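Local coordinates for protein 3'-5' exonuclease crn-4 (Caenorhabditis elegans, PDB 5DK5) that degrades RNA and DNA from the 3' end as a DEDDh-family exonuclease and takes part in apoptotic DNA degradation, at residues N150-F155 with G174-Y179. Numbering follows the deposited sequence.
Sequences NLYKIF and GKMNEY. With IPA (isopropyl alcohol), chain L.
F155 and M176 carry the centre of this contact between two helix segments, 151-155 and 174-179. F155 CG is anti to its backbone N (chi1 170°), which carries the ring out to M176. M176 CG sits over the middle of one face of the F155 ring, 3.6 Å from its centroid, in a CH-pi contact. M176 SD approaches the same ring obliquely, 4.7 Å from the centroid, which adds a Met-aromatic contact.

A second aromatic contact forms at the rim of F155. Its CE1 and CZ edge points at the face of the Y179 ring in a T-shaped pair, with planes at 88° and centroids 5.3 Å apart. The Y179 hydroxyl is held elsewhere, by G163 O. An alanine at F155 would probably leave M176 CG and the Y179 ring without their aromatic partner and open a gap between the helices.

Apolar contacts extend this cluster. L151 CD2 lies 4.4 Å from M176 SD, and L151 also packs on helix 191-207. Y152 adds its ring carbon CD1, which packs against M176 CG.

K175 makes a van der Waals contact at the edge of the Y152 ring. Its extended chain brings CD to 3.6 Å from Y152 OH.

Polar bonds lie at the start of the first helix. N150 is its N-cap: OD1 accepts from K153 N and, weakly, from Y152 N. N150 ND2 donates to O2 of an isopropyl alcohol molecule at 3.3 Å and also to E216.

The segment axes come within 11.0 Å at 42°. The contact joins the helix that follows sheet strand 147-150 to helix 172-179, within the RNase H-like exonuclease fold. M176 lies about 9 Å, side chain to side chain, from the magnesium ligand D194, so this aromatic-methionine cluster packs near the active site.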
loop_
_atom_site.group_PDB
_atom_site.type_symbol
_atom_site.label_atom_id
_atom_site.label_comp_id
_atom_site.label_asym_id
_atom_site.label_seq_id
_atom_site.Cartn_x
_atom_site.Cartn_y
_atom_site.Cartn_z
ATOM N N ASN B 150 20.041 23.018 -3.491
ATOM C CA ASN B 150 18.670 23.138 -3.966
ATOM C C ASN B 150 18.670 23.975 -5.238
ATOM O O ASN B 150 18.768 25.201 -5.185
ATOM C CB ASN B 150 17.781 23.767 -2.894
ATOM C CG ASN B 150 16.307 23.719 -3.250
ATOM O OD1 ASN B 150 15.931 23.748 -4.421
ATOM N ND2 ASN B 150 15.461 23.646 -2.232
ATOM N N LEU B 151 18.571 23.307 -6.383
ATOM C CA LEU B 151 18.736 23.978 -7.666
ATOM C C LEU B 151 17.599 24.954 -7.951
ATOM O O LEU B 151 17.798 25.966 -8.623
ATOM C CB LEU B 151 18.830 22.951 -8.797
ATOM C CG LEU B 151 19.343 23.493 -10.134
ATOM C CD1 LEU B 151 20.796 23.920 -10.021
ATOM C CD2 LEU B 151 19.183 22.457 -11.231
ATOM N N TYR B 152 16.409 24.648 -7.442
ATOM C CA TYR B 152 15.247 25.498 -7.672
ATOM C C TYR B 152 15.384 26.808 -6.910
ATOM O O TYR B 152 14.878 27.846 -7.336
ATOM C CB TYR B 152 13.960 24.788 -7.255
ATOM C CG TYR B 152 12.712 25.570 -7.592
ATOM C CD1 TYR B 152 12.205 25.575 -8.883
ATOM C CD2 TYR B 152 12.044 26.305 -6.622
ATOM C CE1 TYR B 152 11.067 26.288 -9.200
ATOM C CE2 TYR B 152 10.902 27.023 -6.931
ATOM C CZ TYR B 152 10.419 27.010 -8.221
ATOM O OH TYR B 152 9.284 27.722 -8.535
ATOM N N LYS B 153 16.066 26.747 -5.774
ATOM C CA LYS B 153 16.313 27.934 -4.973
ATOM C C LYS B 153 17.255 28.885 -5.707
ATOM O O LYS B 153 17.091 30.103 -5.650
ATOM C CB LYS B 153 16.899 27.548 -3.619
ATOM C CG LYS B 153 17.156 28.722 -2.698
ATOM C CD LYS B 153 17.736 28.245 -1.380
ATOM C CE LYS B 153 18.082 29.404 -0.468
ATOM N NZ LYS B 153 18.730 28.922 0.773
ATOM N N ILE B 154 18.242 28.321 -6.394
ATOM C CA ILE B 154 19.159 29.116 -7.203
ATOM C C ILE B 154 18.411 29.674 -8.405
ATOM O O ILE B 154 18.623 30.818 -8.810
ATOM C CB ILE B 154 20.366 28.283 -7.680
ATOM C CG1 ILE B 154 21.076 27.653 -6.478
ATOM C CG2 ILE B 154 21.331 29.152 -8.492
ATOM C CD1 ILE B 154 22.210 26.733 -6.844
ATOM N N PHE B 155 17.531 28.853 -8.965
ATOM C CA PHE B 155 16.704 29.252 -10.095
ATOM C C PHE B 155 15.833 30.451 -9.737
ATOM O O PHE B 155 15.578 31.313 -10.577
ATOM C CB PHE B 155 15.839 28.077 -10.547
ATOM C CG PHE B 155 14.790 28.445 -11.552
ATOM C CD1 PHE B 155 15.141 28.789 -12.846
ATOM C CD2 PHE B 155 13.449 28.427 -11.208
ATOM C CE1 PHE B 155 14.174 29.122 -13.775
ATOM C CE2 PHE B 155 12.477 28.757 -12.132
ATOM C CZ PHE B 155 12.841 29.105 -13.418
ATOM N N GLY B 174 9.739 21.324 -14.508
ATOM C CA GLY B 174 8.938 21.829 -15.607
ATOM C C GLY B 174 9.087 23.327 -15.794
ATOM O O GLY B 174 9.170 23.813 -16.922
ATOM N N LYS B 175 9.114 24.061 -14.686
ATOM C CA LYS B 175 9.281 25.511 -14.726
ATOM C C LYS B 175 10.662 25.893 -15.244
ATOM O O LYS B 175 10.796 26.775 -16.091
ATOM C CB LYS B 175 9.061 26.115 -13.339
ATOM C CG LYS B 175 7.601 26.242 -12.943
ATOM C CD LYS B 175 7.457 26.735 -11.514
ATOM C CE LYS B 175 5.997 26.847 -11.110
ATOM N NZ LYS B 175 5.843 27.334 -9.713
ATOM N N MET B 176 11.684 25.223 -14.725
ATOM C CA MET B 176 13.061 25.512 -15.103
ATOM C C MET B 176 13.310 25.205 -16.578
ATOM O O MET B 176 14.005 25.954 -17.261
ATOM C CB MET B 176 14.027 24.720 -14.222
ATOM C CG MET B 176 14.073 25.218 -12.788
ATOM S SD MET B 176 15.309 24.403 -11.758
ATOM C CE MET B 176 14.619 22.756 -11.626
ATOM N N ASN B 177 12.739 24.112 -17.071
ATOM C CA ASN B 177 12.871 23.766 -18.481
ATOM C C ASN B 177 12.152 24.770 -19.378
ATOM O O ASN B 177 12.602 25.059 -20.487
ATOM C CB ASN B 177 12.330 22.358 -18.749
ATOM C CG ASN B 177 13.379 21.273 -18.555
ATOM O OD1 ASN B 177 14.581 21.530 -18.608
ATOM N ND2 ASN B 177 12.920 20.045 -18.343
ATOM N N GLU B 178 11.032 25.300 -18.897
ATOM C CA GLU B 178 10.256 26.266 -19.665
ATOM C C GLU B 178 10.950 27.625 -19.691
ATOM O O GLU B 178 10.872 28.353 -20.680
ATOM C CB GLU B 178 8.848 26.407 -19.086
ATOM C CG GLU B 178 7.922 27.294 -19.913
ATOM C CD GLU B 178 6.516 27.355 -19.347
ATOM O OE1 GLU B 178 6.286 26.790 -18.256
ATOM O OE2 GLU B 178 5.638 27.967 -19.992
ATOM N N TYR B 179 11.630 27.959 -18.599
ATOM C CA TYR B 179 12.304 29.248 -18.481
ATOM C C TYR B 179 13.470 29.356 -19.457
ATOM O O TYR B 179 13.617 30.361 -20.154
ATOM C CB TYR B 179 12.800 29.459 -17.050
ATOM C CG TYR B 179 13.418 30.818 -16.811
ATOM C CD1 TYR B 179 12.641 31.892 -16.400
ATOM C CD2 TYR B 179 14.779 31.026 -16.992
ATOM C CE1 TYR B 179 13.202 33.136 -16.178
ATOM C CE2 TYR B 179 15.348 32.266 -16.773
ATOM C CZ TYR B 179 14.555 33.318 -16.366
ATOM O OH TYR B 179 15.115 34.554 -16.147
HETATM C C1 IPA L . 11.811 25.259 -3.225
HETATM C C2 IPA L . 11.624 23.762 -3.130
HETATM C C3 IPA L . 10.148 23.427 -3.120
HETATM O O2 IPA L . 12.207 23.306 -1.933
#